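1-pyrroline-5-carboxylate dehydrogenase (Thermus thermophilus, PDB 1UZB) probably catalyses the NAD(P)+-dependent oxidation of glutamate semialdehyde, the open form of 1-pyrroline-5-carboxylate, to glutamate in proline breakdown. Local coordinates at residues A118-E123 with F185-F190; E347-G352 with I399-F404. All blocks are in the same frame, centred on the assembly; numbering follows the deposited sequence.

Contact 1 of 2, residues A118-E123 with F185-F190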
loop_
_atom_site.group_PDB
_atom_site.type_symbol
_atom_site.label_atom_id
_atom_site.label_comp_id
_atom_site.label_asym_id
_atom_site.label_seq_id
_atom_site.Cartn_x
_atom_site.Cartn_y
_atom_site.Cartn_z
ATOM N N ALA A 118 27.973 30.198 -16.472
ATOM C CA ALA A 118 28.963 31.071 -17.094
ATOM C C ALA A 118 30.376 30.556 -16.853
ATOM O O ALA A 118 31.248 30.680 -17.716
ATOM C CB ALA A 118 28.822 32.486 -16.550
ATOM N N THR A 119 30.606 29.976 -15.680
ATOM C CA THR A 119 31.924 29.452 -15.357
ATOM C C THR A 119 32.219 28.247 -16.251
ATOM O O THR A 119 33.352 28.053 -16.683
ATOM C CB THR A 119 32.029 29.062 -13.868
ATOM O OG1 THR A 119 31.696 30.198 -13.059
ATOM C CG2 THR A 119 33.447 28.625 -13.529
ATOM N N LEU A 120 31.196 27.447 -16.540
ATOM C CA LEU A 120 31.363 26.289 -17.420
ATOM C C LEU A 120 31.672 26.746 -18.843
ATOM O O LEU A 120 32.489 26.142 -19.540
ATOM C CB LEU A 120 30.089 25.439 -17.436
ATOM C CG LEU A 120 29.821 24.585 -16.197
ATOM C CD1 LEU A 120 28.443 23.958 -16.315
ATOM C CD2 LEU A 120 30.890 23.508 -16.063
ATOM N N VAL A 121 30.996 27.803 -19.278
ATOM C CA VAL A 121 31.212 28.347 -20.611
ATOM C C VAL A 121 32.686 28.699 -20.793
ATOM O O VAL A 121 33.320 28.287 -21.766
ATOM C CB VAL A 121 30.351 29.618 -20.832
ATOM C CG1 VAL A 121 30.762 30.315 -22.121
ATOM C CG2 VAL A 121 28.873 29.244 -20.882
ATOM N N TYR A 122 33.231 29.453 -19.843
ATOM C CA TYR A 122 34.624 29.876 -19.914
ATOM C C TYR A 122 35.677 28.833 -19.571
ATOM O O TYR A 122 36.725 28.794 -20.219
ATOM C CB TYR A 122 34.844 31.113 -19.035
ATOM C CG TYR A 122 34.222 32.369 -19.598
ATOM C CD1 TYR A 122 33.228 33.054 -18.902
ATOM C CD2 TYR A 122 34.617 32.862 -20.843
ATOM C CE1 TYR A 122 32.640 34.200 -19.433
ATOM C CE2 TYR A 122 34.036 34.003 -21.382
ATOM C CZ TYR A 122 33.050 34.665 -20.670
ATOM O OH TYR A 122 32.472 35.794 -21.205
ATOM N N GLU A 123 35.418 27.983 -18.578
ATOM C CA GLU A 123 36.425 26.999 -18.188
ATOM C C GLU A 123 36.510 25.730 -19.032
ATOM O O GLU A 123 37.611 25.212 -19.251
ATOM C CB GLU A 123 36.277 26.602 -16.715
ATOM C CG GLU A 123 37.520 25.872 -16.205
ATOM C CD GLU A 123 37.484 25.536 -14.725
ATOM O OE1 GLU A 123 38.579 25.355 -14.144
ATOM O OE2 GLU A 123 36.378 25.439 -14.146
ATOM N N PHE A 185 31.560 17.070 -17.341
ATOM C CA PHE A 185 30.372 17.462 -16.580
ATOM C C PHE A 185 30.912 17.746 -15.187
ATOM O O PHE A 185 30.576 17.064 -14.221
ATOM C CB PHE A 185 29.326 16.347 -16.543
ATOM C CG PHE A 185 28.605 16.164 -17.844
ATOM C CD1 PHE A 185 29.094 15.292 -18.810
ATOM C CD2 PHE A 185 27.456 16.901 -18.124
ATOM C CE1 PHE A 185 28.450 15.156 -20.042
ATOM C CE2 PHE A 185 26.807 16.775 -19.349
ATOM C CZ PHE A 185 27.306 15.899 -20.311
ATOM N N PRO A 186 31.760 18.785 -15.076
ATOM C CA PRO A 186 32.411 19.221 -13.841
ATOM C C PRO A 186 31.554 19.822 -12.743
ATOM O O PRO A 186 32.059 20.129 -11.662
ATOM C CB PRO A 186 33.485 20.169 -14.345
ATOM C CG PRO A 186 32.809 20.835 -15.472
ATOM C CD PRO A 186 32.072 19.716 -16.178
ATOM N N VAL A 187 30.275 20.030 -13.020
ATOM C CA VAL A 187 29.380 20.510 -11.980
ATOM C C VAL A 187 28.441 19.341 -11.677
ATOM O O VAL A 187 28.381 18.869 -10.551
ATOM C CB VAL A 187 28.557 21.745 -12.405
ATOM C CG1 VAL A 187 27.605 22.139 -11.276
ATOM C CG2 VAL A 187 29.486 22.906 -12.714
ATOM N N ALA A 188 27.756 18.843 -12.702
ATOM C CA ALA A 188 26.815 17.738 -12.535
ATOM C C ALA A 188 27.380 16.441 -11.949
ATOM O O ALA A 188 26.961 16.013 -10.876
ATOM C CB ALA A 188 26.135 17.435 -13.864
ATOM N N ILE A 189 28.309 15.804 -12.656
ATOM C CA ILE A 189 28.867 14.541 -12.175
ATOM C C ILE A 189 29.733 14.730 -10.930
ATOM O O ILE A 189 29.727 13.897 -10.027
ATOM C CB ILE A 189 29.630 13.831 -13.308
ATOM C CG1 ILE A 189 28.632 13.450 -14.408
ATOM C CG2 ILE A 189 30.332 12.581 -12.786
ATOM C CD1 ILE A 189 29.253 12.780 -15.610
ATOM N N PHE A 190 30.466 15.835 -10.882
ATOM C CA PHE A 190 31.291 16.170 -9.728
ATOM C C PHE A 190 30.370 16.184 -8.500
ATOM O O PHE A 190 30.646 15.548 -7.485
ATOM C CB PHE A 190 31.908 17.556 -9.954
ATOM C CG PHE A 190 32.784 18.040 -8.833
ATOM C CD1 PHE A 190 34.070 17.540 -8.667
ATOM C CD2 PHE A 190 32.337 19.036 -7.972
ATOM C CE1 PHE A 190 34.903 18.031 -7.659
ATOM C CE2 PHE A 190 33.160 19.535 -6.961
ATOM C CZ PHE A 190 34.447 19.032 -6.805
#

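Contact 2 of 2, residues E347-G352 with I399-F404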
loop_
_atom_site.group_PDB
_atom_site.type_symbol
_atom_site.label_atom_id
_atom_site.label_comp_id
_atom_site.label_asym_id
_atom_site.label_seq_id
_atom_site.Cartn_x
_atom_site.Cartn_y
_atom_site.Cartn_z
ATOM N N GLU A 347 26.896 20.549 -41.673
ATOM C CA GLU A 347 27.701 21.582 -42.315
ATOM C C GLU A 347 27.238 22.995 -41.974
ATOM O O GLU A 347 27.950 23.964 -42.240
ATOM C CB GLU A 347 27.710 21.385 -43.837
ATOM C CG GLU A 347 26.361 21.526 -44.513
ATOM C CD GLU A 347 26.438 21.300 -46.015
ATOM O OE1 GLU A 347 25.384 21.360 -46.683
ATOM O OE2 GLU A 347 27.553 21.062 -46.527
ATOM N N ARG A 348 26.054 23.116 -41.378
ATOM C CA ARG A 348 25.525 24.430 -41.013
ATOM C C ARG A 348 25.840 24.805 -39.567
ATOM O O ARG A 348 25.532 25.910 -39.122
ATOM C CB ARG A 348 24.008 24.478 -41.217
ATOM C CG ARG A 348 23.547 24.191 -42.635
ATOM C CD ARG A 348 22.163 24.770 -42.878
ATOM N NE ARG A 348 21.201 24.381 -41.849
ATOM C CZ ARG A 348 20.759 23.140 -41.663
ATOM N NH1 ARG A 348 21.193 22.155 -42.437
ATOM N NH2 ARG A 348 19.882 22.887 -40.701
ATOM N N LEU A 349 26.451 23.880 -38.837
ATOM C CA LEU A 349 26.791 24.118 -37.439
ATOM C C LEU A 349 27.867 25.188 -37.278
ATOM O O LEU A 349 28.888 25.165 -37.967
ATOM C CB LEU A 349 27.262 22.813 -36.788
ATOM C CG LEU A 349 26.252 21.666 -36.705
ATOM C CD1 LEU A 349 26.947 20.422 -36.169
ATOM C CD2 LEU A 349 25.084 22.061 -35.809
ATOM N N SER A 350 27.632 26.128 -36.367
ATOM C CA SER A 350 28.600 27.188 -36.111
ATOM C C SER A 350 29.620 26.715 -35.081
ATOM O O SER A 350 29.300 25.922 -34.192
ATOM C CB SER A 350 27.891 28.447 -35.604
ATOM O OG SER A 350 27.217 28.210 -34.381
ATOM N N VAL A 351 30.850 27.199 -35.213
ATOM C CA VAL A 351 31.929 26.835 -34.304
ATOM C C VAL A 351 32.668 28.103 -33.902
ATOM O O VAL A 351 33.060 28.896 -34.757
ATOM C CB VAL A 351 32.938 25.883 -34.983
ATOM C CG1 VAL A 351 33.944 25.378 -33.964
ATOM C CG2 VAL A 351 32.204 24.722 -35.644
ATOM N N GLY A 352 32.863 28.300 -32.605
ATOM C CA GLY A 352 33.564 29.489 -32.163
ATOM C C GLY A 352 33.637 29.595 -30.658
ATOM O O GLY A 352 33.282 28.651 -29.957
ATOM N N ILE A 399 37.672 22.456 -33.528
ATOM C CA ILE A 399 37.697 21.371 -34.500
ATOM C C ILE A 399 36.335 21.335 -35.187
ATOM O O ILE A 399 35.294 21.419 -34.533
ATOM C CB ILE A 399 37.964 20.010 -33.822
ATOM C CG1 ILE A 399 39.320 20.045 -33.115
ATOM C CG2 ILE A 399 37.946 18.899 -34.861
ATOM C CD1 ILE A 399 39.667 18.774 -32.373
ATOM N N ALA A 400 36.346 21.220 -36.508
ATOM C CA ALA A 400 35.110 21.193 -37.277
ATOM C C ALA A 400 34.365 19.867 -37.168
ATOM O O ALA A 400 34.980 18.809 -37.032
ATOM C CB ALA A 400 35.414 21.485 -38.744
ATOM N N PRO A 401 33.020 19.911 -37.203
ATOM C CA PRO A 401 32.212 18.691 -37.125
ATOM C C PRO A 401 32.736 17.782 -38.229
ATOM O O PRO A 401 32.837 18.188 -39.390
ATOM C CB PRO A 401 30.801 19.200 -37.400
ATOM C CG PRO A 401 30.822 20.546 -36.758
ATOM C CD PRO A 401 32.161 21.109 -37.201
ATOM N N THR A 402 33.068 16.551 -37.862
ATOM C CA THR A 402 33.646 15.607 -38.798
ATOM C C THR A 402 32.813 14.354 -39.016
ATOM O O THR A 402 32.213 13.821 -38.080
ATOM C CB THR A 402 35.048 15.215 -38.310
ATOM O OG1 THR A 402 35.841 16.402 -38.177
ATOM C CG2 THR A 402 35.721 14.257 -39.280
ATOM N N VAL A 403 32.791 13.885 -40.260
ATOM C CA VAL A 403 32.050 12.684 -40.613
ATOM C C VAL A 403 32.845 11.773 -41.537
ATOM O O VAL A 403 33.401 12.219 -42.548
ATOM C CB VAL A 403 30.719 13.013 -41.334
ATOM C CG1 VAL A 403 29.973 11.722 -41.668
ATOM C CG2 VAL A 403 29.855 13.905 -40.462
ATOM N N PHE A 404 32.918 10.499 -41.167
ATOM C CA PHE A 404 33.571 9.485 -41.988
ATOM C C PHE A 404 32.458 8.517 -42.357
ATOM O O PHE A 404 31.593 8.223 -41.527
ATOM C CB PHE A 404 34.631 8.699 -41.212
ATOM C CG PHE A 404 35.900 9.458 -40.947
ATOM C CD1 PHE A 404 36.093 10.124 -39.743
ATOM C CD2 PHE A 404 36.919 9.482 -41.897
ATOM C CE1 PHE A 404 37.282 10.803 -39.480
ATOM C CE2 PHE A 404 38.114 10.160 -41.647
ATOM C CZ PHE A 404 38.297 10.820 -40.437
#

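Contact 1 of 2, residues A118-E123 with F185-F190
Leu120 of helix 113-124 meets Pro186 and Val187 in the turn that enters helix 188-199, a worked example of how one branched side chain can join a helix to a turn without any hydrogen bond between them. The carbon contacts centre on one methyl. Leu120 CD2 lies 3.3 Å from Pro186 CG, tighter than usual van der Waals contact, and 3.7 Å from Val187 CG2. The angle Pro186 CG - Leu120 CD2 - Val187 CG2 is about 86°, so the two partners meet the methyl from directions nearly at right angles. Val187 CG2 also approaches the branch point, Leu120 CG, at 3.9 Å, and it reaches Leu120 CD1 at the same separation. With its CG trans to the carbonyl carbon (chi1 -75°), Leu120 extends its fork from the helix across to the turn.

No polar bond crosses between the two segments, but Asp134 of helix 128-149 borders the contact, touching the side chains of Leu120, Pro186 and Val187 while its OD1 accepts from Ala188 N. Within helix 113-124, Glu123 N bonds to Thr119 O at 2.8 Å. The carboxylate of Glu123 accepts from the backbone N atoms of Val214 and Val215 at the start of helix 213-226, while OE1 also pairs with Ser55 OG; the amides at that helix end would be expected to stabilise its negative charge.

Phe185 and Pro186 close the Pro-Trp-Asn-Phe-Pro sequence that aldehyde dehydrogenases carry after a strand of the cofactor-binding Rossmann-type domain. Between the two segments only carbons meet, and they are buried, so van der Waals contact alone joins Leu120 to this turn; the side-chain polar bonds of each element run to other parts of the chain.

Contact 2 of 2, residues E347-G352 with I399-F404
The lead-in to strand 402-405, part of the seven-stranded sheet in what is, by family likeness, the catalytic domain of an aldehyde dehydrogenase, is where Pro401 packs against the loop that follows helix 332-346. Two side chains of that loop, Leu349 and Val351, touch different atoms of the same proline ring. Leu349 CD1 lies against Pro401 CG at 3.9 Å, the leucine slanting past the ring. Val351 instead brings CG2 to Pro401 CD, again 3.9 Å away; the methyl is placed there by a chi1 of -173°, which sets CG2 trans to the carbonyl carbon. The other methyl, CG1, lies 4.2 Å from Ile399 O, a looser contact. Tyr315 of helix 303-315 touches both Leu349 and Pro401, so a helix adds to this apolar patch, and Ser350 is bonded through its N to Asp359 OD2. On the strand side the chain is braced by a local bond around the proline: the hydroxyl of Thr402, which also bonds to Gly389 N, donates through OG1 to Ala400 O at 2.8 Å, with a C=O...OG1 angle of 148° and OG1 tilted 31° from the carbonyl plane.

Overall arrangement
The two contacts follow one another along the chain, contact 1 closing before contact 2 opens, and they share no helix, strand or sheet. Contact 1 lies among helices of what is, by family likeness, the cofactor-binding domain, about 11 Å from the centre of the chain; contact 2 lies further out, about 24 Å from it, beside the seven-stranded sheet. Their centres are about 22 Å apart and their nearest atoms about 8 Å. A bridge nevertheless exists: helix 113-124 reaches the chain just beyond 347-352, where Tyr122 OH bonds to Glu355 OE2 and Val121 touches Ala354. The helix of contact 1 and the loop leaving contact 2 thus meet directly within one subunit, although the contacts themselves do not touch.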